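Local coordinates for mirolysin (Tannerella forsythia, PDB 6R7V), which probably hydrolyses proteins as a zinc-dependent metallopeptidase of the pappalysin family, here a zymogen with the cysteine of its latency switch bound to the metal, at residues N144-T148 with R149-N153; Q174-P177 with N178-G181; L289-T292 with Q293-I296. The protein carries 1 engineered substitution. All blocks are in the same frame, centred on the assembly; numbering follows the deposited sequence.

Contact 1 (N144-T148 with R149-N153); sequences NAWNT and RRYLN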
loop_
_atom_site.group_PDB
_atom_site.type_symbol
_atom_site.label_atom_id
_atom_site.label_comp_id
_atom_site.label_asym_id
_atom_site.label_seq_id
_atom_site.Cartn_x
_atom_site.Cartn_y
_atom_site.Cartn_z
ATOM N N ASN A 144 -10.120 16.699 -3.090
ATOM C CA ASN A 144 -10.539 15.745 -4.123
ATOM C C ASN A 144 -9.357 15.068 -4.802
ATOM O O ASN A 144 -8.313 15.688 -5.027
ATOM C CB ASN A 144 -11.347 16.439 -5.216
ATOM C CG ASN A 144 -12.714 16.919 -4.814
ATOM O OD1 ASN A 144 -13.214 16.672 -3.712
ATOM N ND2 ASN A 144 -13.382 17.617 -5.734
ATOM N N ALA A 145 -9.535 13.801 -5.164
ATOM C CA ALA A 145 -8.514 13.080 -5.892
ATOM C C ALA A 145 -8.299 13.668 -7.279
ATOM O O ALA A 145 -9.214 14.259 -7.874
ATOM C CB ALA A 145 -8.956 11.626 -6.032
ATOM N N TRP A 146 -7.083 13.492 -7.789
ATOM C CA TRP A 146 -6.733 13.738 -9.170
ATOM C C TRP A 146 -7.043 12.471 -9.927
ATOM O O TRP A 146 -6.676 11.382 -9.448
ATOM C CB TRP A 146 -5.244 14.036 -9.304
ATOM C CG TRP A 146 -4.804 15.380 -8.800
ATOM C CD1 TRP A 146 -5.518 16.291 -8.059
ATOM C CD2 TRP A 146 -3.523 15.964 -9.026
ATOM N NE1 TRP A 146 -4.774 17.450 -7.899
ATOM C CE2 TRP A 146 -3.523 17.242 -8.419
ATOM C CE3 TRP A 146 -2.405 15.582 -9.785
ATOM C CZ2 TRP A 146 -2.428 18.103 -8.507
ATOM C CZ3 TRP A 146 -1.292 16.390 -9.782
ATOM C CH2 TRP A 146 -1.321 17.652 -9.182
ATOM N N ASN A 147 -7.655 12.612 -11.115
ATOM C CA ASN A 147 -8.023 11.499 -12.004
ATOM C C ASN A 147 -7.347 10.146 -11.565
ATOM O O ASN A 147 -6.187 9.882 -11.907
ATOM C CB ASN A 147 -7.636 11.837 -13.433
ATOM C CG ASN A 147 -8.116 10.797 -14.427
ATOM O OD1 ASN A 147 -8.574 9.695 -14.067
ATOM N ND2 ASN A 147 -7.937 11.103 -15.702
ATOM N N THR A 148 -8.107 9.265 -10.867
ATOM C CA THR A 148 -7.536 8.037 -10.303
ATOM C C THR A 148 -7.167 6.988 -11.359
ATOM O O THR A 148 -6.522 5.988 -11.012
ATOM C CB THR A 148 -8.450 7.442 -9.236
ATOM O OG1 THR A 148 -9.716 7.158 -9.830
ATOM C CG2 THR A 148 -8.630 8.375 -8.061
ATOM N N ARG A 149 -7.537 7.231 -12.634
ATOM C CA ARG A 149 -7.135 6.318 -13.712
ATOM C C ARG A 149 -5.692 6.594 -14.090
ATOM O O ARG A 149 -5.044 5.756 -14.702
ATOM C CB ARG A 149 -8.008 6.531 -14.955
ATOM C CG ARG A 149 -9.500 6.413 -14.700
ATOM C CD ARG A 149 -10.327 6.667 -15.958
ATOM N NE ARG A 149 -10.081 5.699 -17.036
ATOM C CZ ARG A 149 -10.472 4.429 -17.006
ATOM N NH1 ARG A 149 -11.072 3.937 -15.927
ATOM N NH2 ARG A 149 -10.244 3.633 -18.045
ATOM N N ARG A 150 -5.191 7.802 -13.773
ATOM C CA ARG A 150 -3.869 8.231 -14.196
ATOM C C ARG A 150 -2.880 8.473 -13.071
ATOM O O ARG A 150 -1.678 8.427 -13.337
ATOM C CB ARG A 150 -3.997 9.512 -15.012
ATOM C CG ARG A 150 -4.719 9.224 -16.336
ATOM C CD ARG A 150 -4.890 10.438 -17.196
ATOM N NE ARG A 150 -6.106 10.273 -17.990
ATOM C CZ ARG A 150 -6.559 11.153 -18.872
ATOM N NH1 ARG A 150 -5.885 12.271 -19.111
ATOM N NH2 ARG A 150 -7.688 10.922 -19.525
ATOM N N TYR A 151 -3.350 8.786 -11.874
ATOM C CA TYR A 151 -2.456 9.082 -10.756
ATOM C C TYR A 151 -2.761 8.215 -9.580
ATOM O O TYR A 151 -3.925 7.931 -9.282
ATOM C CB TYR A 151 -2.663 10.548 -10.262
ATOM C CG TYR A 151 -2.517 11.612 -11.329
ATOM C CD1 TYR A 151 -1.307 12.283 -11.515
ATOM C CD2 TYR A 151 -3.618 12.039 -12.076
ATOM C CE1 TYR A 151 -1.187 13.312 -12.447
ATOM C CE2 TYR A 151 -3.521 13.102 -12.972
ATOM C CZ TYR A 151 -2.300 13.728 -13.163
ATOM O OH TYR A 151 -2.205 14.735 -14.084
ATOM N N LEU A 152 -1.702 7.841 -8.855
ATOM C CA LEU A 152 -1.861 7.297 -7.508
ATOM C C LEU A 152 -1.934 8.491 -6.580
ATOM O O LEU A 152 -0.992 9.282 -6.487
ATOM C CB LEU A 152 -0.721 6.358 -7.091
ATOM C CG LEU A 152 -0.526 6.107 -5.564
ATOM C CD1 LEU A 152 -1.737 5.386 -4.926
ATOM C CD2 LEU A 152 0.710 5.265 -5.284
ATOM N N ASN A 153 -3.065 8.604 -5.877
ATOM C CA ASN A 153 -3.304 9.656 -4.896
ATOM C C ASN A 153 -2.943 9.169 -3.503
ATOM O O ASN A 153 -3.478 8.141 -3.054
ATOM C CB ASN A 153 -4.771 10.060 -4.897
ATOM C CG ASN A 153 -5.205 10.790 -6.126
ATOM O OD1 ASN A 153 -5.323 12.024 -6.144
ATOM N ND2 ASN A 153 -5.445 10.058 -7.191
#
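Asn147 and Arg150 bracket a type I turn centred on Thr148 and Arg149, whose return brings the CA atoms of Ala145 and Asn153 to 6.3 Å. Asn147 O takes two hydrogen bonds, from Arg150 N and Tyr151 N, each at 3.0 Å. The Asn147 side chain, with CG anti to its backbone N (chi1 -174°), folds forward over the turn, and its OD1 accepts Arg149 N at 3.0 Å. Its ND2 hangs over one face of the Arg150 guanidinium, near the rim; the two are both donors, so this is packing rather than bonding.

Further out, the amide of Asn153 clasps both polar backbone atoms of Trp146, much as a neighbouring strand would: OD1 receives Trp146 N at 2.8 Å, while ND2 gives to Trp146 O at 2.9 Å, in the carbonyl plane. OD1 is also bonded to His52 NE2. The Trp146 indole drives its CE3 edge onto the face of Tyr151 in a T-shaped pair, centroids 5.2 Å apart and planes at 75°. Tyr151 OH bonds to Arg108 O. The bond from Arg149 N to Asn147 OD1, with those from Arg150 N and Tyr151 N to Asn147 O, makes an Asx motif, an Asx turn overlapping a main-chain turn, leading directly into strand 152-157 of the central sheet.

Contact 2 (Q174-P177 with N178-G181); sequences QTKP and NTDG
Lys176 and Pro177 meet Asn178 to Asp180 without any ring stack; the flat groups in play are peptide units, with the Pro177 pyrrolidine, puckered rather than planar, beside the first of them. Its CB lies 3.2 Å from Asn178 N, a consequence of the direct chain link. The Asn178 side chain, in one of its two conformers, makes no more than a loose approach to Pro177, and the Asp180 carboxylate turns away from the turn.

Two weak hydrogen bonds, each from an amide to the carbonyl three residues back, hold the backbone: Thr179 N to Lys176 O at 3.3 Å and Asp180 N to Pro177 O at 3.4 Å. They make two overlapping turns, a short 3-10 twist that starts at the proline. Thr179 OG1 lies between its own N and carbonyl carbon (chi1 51°), which turns the hydroxyl back toward Lys176, 3.5 Å from Lys176 CB. The lysine chain bends at chi3, 84°, and so brings its CE to 3.9 Å from the same OG1. The polar partner of that hydroxyl is Gln168 OE1, while Gln168 NE2 bonds to Lys176 O, so one amide grips the turn at both ends.

Pro177 O is shared as well, taking Thr148 OG1 besides the weak bond from Asp180 N. Asp180 OD2 forms a salt bridge with Arg297 and a hydrogen bond with Trp212 NE1, the last residue of the helix that carries zinc ligands His207 and His211. The internal bonds being long and weak, the turn is probably steadied also by Gln168 and Thr148 on its backbone carbonyls, while Arg297 holds the Asp180 carboxylate.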
loop_
_atom_site.group_PDB
_atom_site.type_symbol
_atom_site.label_atom_id
_atom_site.label_comp_id
_atom_site.label_asym_id
_atom_site.label_seq_id
_atom_site.Cartn_x
_atom_site.Cartn_y
_atom_site.Cartn_z
ATOM N N GLN A 174 -14.010 -0.016 -9.624
ATOM C CA GLN A 174 -15.147 0.224 -10.509
ATOM C C GLN A 174 -16.250 0.988 -9.786
ATOM O O GLN A 174 -16.733 1.982 -10.341
ATOM C CB GLN A 174 -15.655 -1.108 -11.073
ATOM C CG GLN A 174 -16.948 -1.001 -11.912
ATOM C CD GLN A 174 -17.366 -2.332 -12.488
ATOM O OE1 GLN A 174 -17.523 -3.336 -11.777
ATOM N NE2 GLN A 174 -17.579 -2.363 -13.792
ATOM N N THR A 175 -16.631 0.573 -8.555
ATOM C CA THR A 175 -17.736 1.231 -7.840
ATOM C C THR A 175 -17.347 2.485 -7.046
ATOM O O THR A 175 -18.219 3.316 -6.739
ATOM C CB THR A 175 -18.459 0.252 -6.906
ATOM O OG1 THR A 175 -17.506 -0.310 -6.012
ATOM C CG2 THR A 175 -19.200 -0.861 -7.672
ATOM N N LYS A 176 -16.064 2.609 -6.665
ATOM C CA LYS A 176 -15.619 3.757 -5.847
ATOM C C LYS A 176 -14.394 4.414 -6.494
ATOM O O LYS A 176 -13.353 4.536 -5.851
ATOM C CB LYS A 176 -15.315 3.298 -4.406
ATOM C CG LYS A 176 -16.574 2.761 -3.693
ATOM C CD LYS A 176 -16.309 2.384 -2.236
ATOM C CE LYS A 176 -16.392 3.576 -1.307
ATOM N NZ LYS A 176 -16.346 3.182 0.128
ATOM N N PRO A 177 -14.481 4.870 -7.766
ATOM C CA PRO A 177 -13.275 5.378 -8.427
ATOM C C PRO A 177 -12.670 6.623 -7.807
ATOM O O PRO A 177 -11.455 6.754 -7.781
ATOM C CB PRO A 177 -13.750 5.664 -9.860
ATOM C CG PRO A 177 -15.242 5.819 -9.761
ATOM C CD PRO A 177 -15.633 4.833 -8.700
ATOM N N ASN A 178 -13.505 7.500 -7.285
ATOM C CA ASN A 178 -13.010 8.774 -6.757
ATOM C C ASN A 178 -12.364 8.665 -5.367
ATOM O O ASN A 178 -11.749 9.656 -4.915
ATOM C CB ASN A 178 -14.123 9.836 -6.722
ATOM C CG ASN A 178 -15.059 9.861 -7.903
ATOM O OD1 ASN A 178 -14.661 10.108 -9.038
ATOM N ND2 ASN A 178 -16.340 9.630 -7.647
ATOM N N THR A 179 -12.411 7.495 -4.712
ATOM C CA THR A 179 -11.740 7.330 -3.404
ATOM C C THR A 179 -10.589 6.317 -3.501
ATOM O O THR A 179 -9.966 5.989 -2.479
ATOM C CB THR A 179 -12.758 6.926 -2.338
ATOM O OG1 THR A 179 -13.530 5.807 -2.788
ATOM C CG2 THR A 179 -13.653 8.065 -1.950
ATOM N N ASP A 180 -10.218 5.923 -4.734
ATOM C CA ASP A 180 -9.103 5.020 -4.921
ATOM C C ASP A 180 -7.784 5.711 -4.552
ATOM O O ASP A 180 -7.589 6.902 -4.839
ATOM C CB ASP A 180 -9.048 4.485 -6.361
ATOM C CG ASP A 180 -7.925 3.480 -6.558
ATOM O OD1 ASP A 180 -7.868 2.493 -5.787
ATOM O OD2 ASP A 180 -7.080 3.718 -7.418
ATOM N N GLY A 181 -6.920 4.997 -3.833
ATOM C CA GLY A 181 -5.656 5.546 -3.386
ATOM C C GLY A 181 -5.347 5.124 -1.981
ATOM O O GLY A 181 -5.917 4.125 -1.476
#

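Contact 3 (L289-T292 with Q293-I296); sequences LFDT and QTGI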
loop_
_atom_site.group_PDB
_atom_site.type_symbol
_atom_site.label_atom_id
_atom_site.label_comp_id
_atom_site.label_asym_id
_atom_site.label_seq_id
_atom_site.Cartn_x
_atom_site.Cartn_y
_atom_site.Cartn_z
ATOM N N LEU A 289 -2.091 -6.372 -12.198
ATOM C CA LEU A 289 -3.089 -5.289 -12.336
ATOM C C LEU A 289 -2.798 -4.402 -13.524
ATOM O O LEU A 289 -3.663 -3.620 -13.918
ATOM C CB LEU A 289 -3.122 -4.432 -11.069
ATOM C CG LEU A 289 -3.466 -5.147 -9.772
ATOM C CD1 LEU A 289 -3.287 -4.225 -8.607
ATOM C CD2 LEU A 289 -4.906 -5.654 -9.761
ATOM N N PHE A 290 -1.607 -4.548 -14.133
ATOM C CA PHE A 290 -1.235 -3.696 -15.252
ATOM C C PHE A 290 -1.237 -4.485 -16.558
ATOM O O PHE A 290 -0.709 -4.001 -17.551
ATOM C CB PHE A 290 0.110 -3.043 -14.969
ATOM C CG PHE A 290 0.053 -2.195 -13.725
ATOM C CD1 PHE A 290 -0.255 -0.835 -13.801
ATOM C CD2 PHE A 290 0.335 -2.744 -12.477
ATOM C CE1 PHE A 290 -0.296 -0.055 -12.649
ATOM C CE2 PHE A 290 0.287 -1.961 -11.324
ATOM C CZ PHE A 290 -0.044 -0.629 -11.417
ATOM N N ASP A 291 -1.869 -5.678 -16.569
ATOM C CA ASP A 291 -2.053 -6.484 -17.780
ATOM C C ASP A 291 -2.522 -5.524 -18.881
ATOM O O ASP A 291 -3.485 -4.804 -18.661
ATOM C CB ASP A 291 -3.099 -7.573 -17.473
ATOM C CG ASP A 291 -3.505 -8.439 -18.630
ATOM O OD1 ASP A 291 -4.076 -7.902 -19.602
ATOM O OD2 ASP A 291 -3.302 -9.654 -18.546
ATOM N N THR A 292 -1.797 -5.448 -20.013
ATOM C CA THR A 292 -2.057 -4.432 -21.056
ATOM C C THR A 292 -3.435 -4.537 -21.740
ATOM O O THR A 292 -3.876 -3.553 -22.345
ATOM C CB THR A 292 -0.956 -4.451 -22.128
ATOM O OG1 THR A 292 -0.969 -5.718 -22.765
ATOM C CG2 THR A 292 0.436 -4.161 -21.566
ATOM N N GLN A 293 -4.117 -5.682 -21.622
ATOM C CA GLN A 293 -5.405 -5.885 -22.293
ATOM C C GLN A 293 -6.590 -5.787 -21.333
ATOM O O GLN A 293 -7.626 -5.241 -21.715
ATOM C CB GLN A 293 -5.445 -7.251 -23.013
ATOM C CG GLN A 293 -4.289 -7.525 -23.988
ATOM C CD GLN A 293 -4.043 -6.452 -25.026
ATOM O OE1 GLN A 293 -4.923 -6.088 -25.809
ATOM N NE2 GLN A 293 -2.822 -5.941 -25.065
ATOM N N THR A 294 -6.452 -6.328 -20.106
ATOM C CA THR A 294 -7.562 -6.385 -19.153
ATOM C C THR A 294 -7.194 -5.942 -17.720
ATOM O O THR A 294 -8.030 -6.070 -16.818
ATOM C CB THR A 294 -8.120 -7.824 -19.130
ATOM O OG1 THR A 294 -9.318 -7.857 -18.354
ATOM C CG2 THR A 294 -7.127 -8.840 -18.590
ATOM N N GLY A 295 -5.975 -5.447 -17.510
ATOM C CA GLY A 295 -5.549 -5.015 -16.176
ATOM C C GLY A 295 -6.351 -3.823 -15.711
ATOM O O GLY A 295 -6.493 -2.863 -16.462
ATOM N N ILE A 296 -6.868 -3.857 -14.475
ATOM C CA ILE A 296 -7.710 -2.759 -13.977
ATOM C C ILE A 296 -6.924 -1.420 -13.932
ATOM O O ILE A 296 -7.541 -0.368 -14.117
ATOM C CB ILE A 296 -8.359 -3.122 -12.605
ATOM C CG1 ILE A 296 -9.534 -2.190 -12.240
ATOM C CG2 ILE A 296 -7.337 -3.209 -11.469
ATOM C CD1 ILE A 296 -10.890 -2.519 -12.882
#
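Gln293 begins the return of the chain around Asp291, in a tight bend whose two arms run 153° apart. Its backbone N donates to Asp291 OD1 at 3.0 Å, and its side chain, bent at chi2, curls back until NE2 gives a hydrogen bond to Thr292 OG1 at 3.0 Å, a hydroxyl that also pairs with Ser39 OG. Thr294 follows, its N reaching Asp291 OD1 at 2.9 Å. The two amides come from opposite faces of the carboxylate plane, pinning this oxygen between them. A chi1 of 175° sets the Asp291 carboxylate opposite its own N and brings it to the amides of Gln293 and Thr294; Thr294 CG2 lies 3.3 Å from Asp291 OD1, and Asp291 OD2 accepts Ser39 N. Gly295 N then bonds to Asp291 O at 2.8 Å, completing an Asx motif. Without a CB, Gly295 can press its CA to 4.1 Å from Asp291 CA and lie against Leu289 O.

Ile296 ends the walk beside Leu289: CG2 of the isoleucine and CD2 of the leucine are 3.8 Å apart, the two side chains pointing the same way. Both rest on Trp29 of helix 20-32. Phe290 packs instead on Ile45 and Ile47 of strand 45-55, so the bend, which joins helix 280-288 to helix 299-302, is lodged between an N-terminal helix and the central sheet.

How the contacts relate
From the N terminus the order is contact 1, contact 2, contact 3, each a short local turn or bend; they stand in series, and none nests in or crosses another. Contact 1 leads into strand 152-157, contact 2 links strand 165-167 to strand 182-185, and contact 3 joins helix 280-288 to helix 299-302. The first two lie side by side, centres about 9 Å apart, with Ala145 CB 3.6 Å from Asn178 O and Thr148 CG2 packed on Asp180 O, just before the parallel strands 152-157 and 182-185. Contact 3 touches neither, its centre about 17 Å from each, but Arg297 just beyond it reaches back to Asp180.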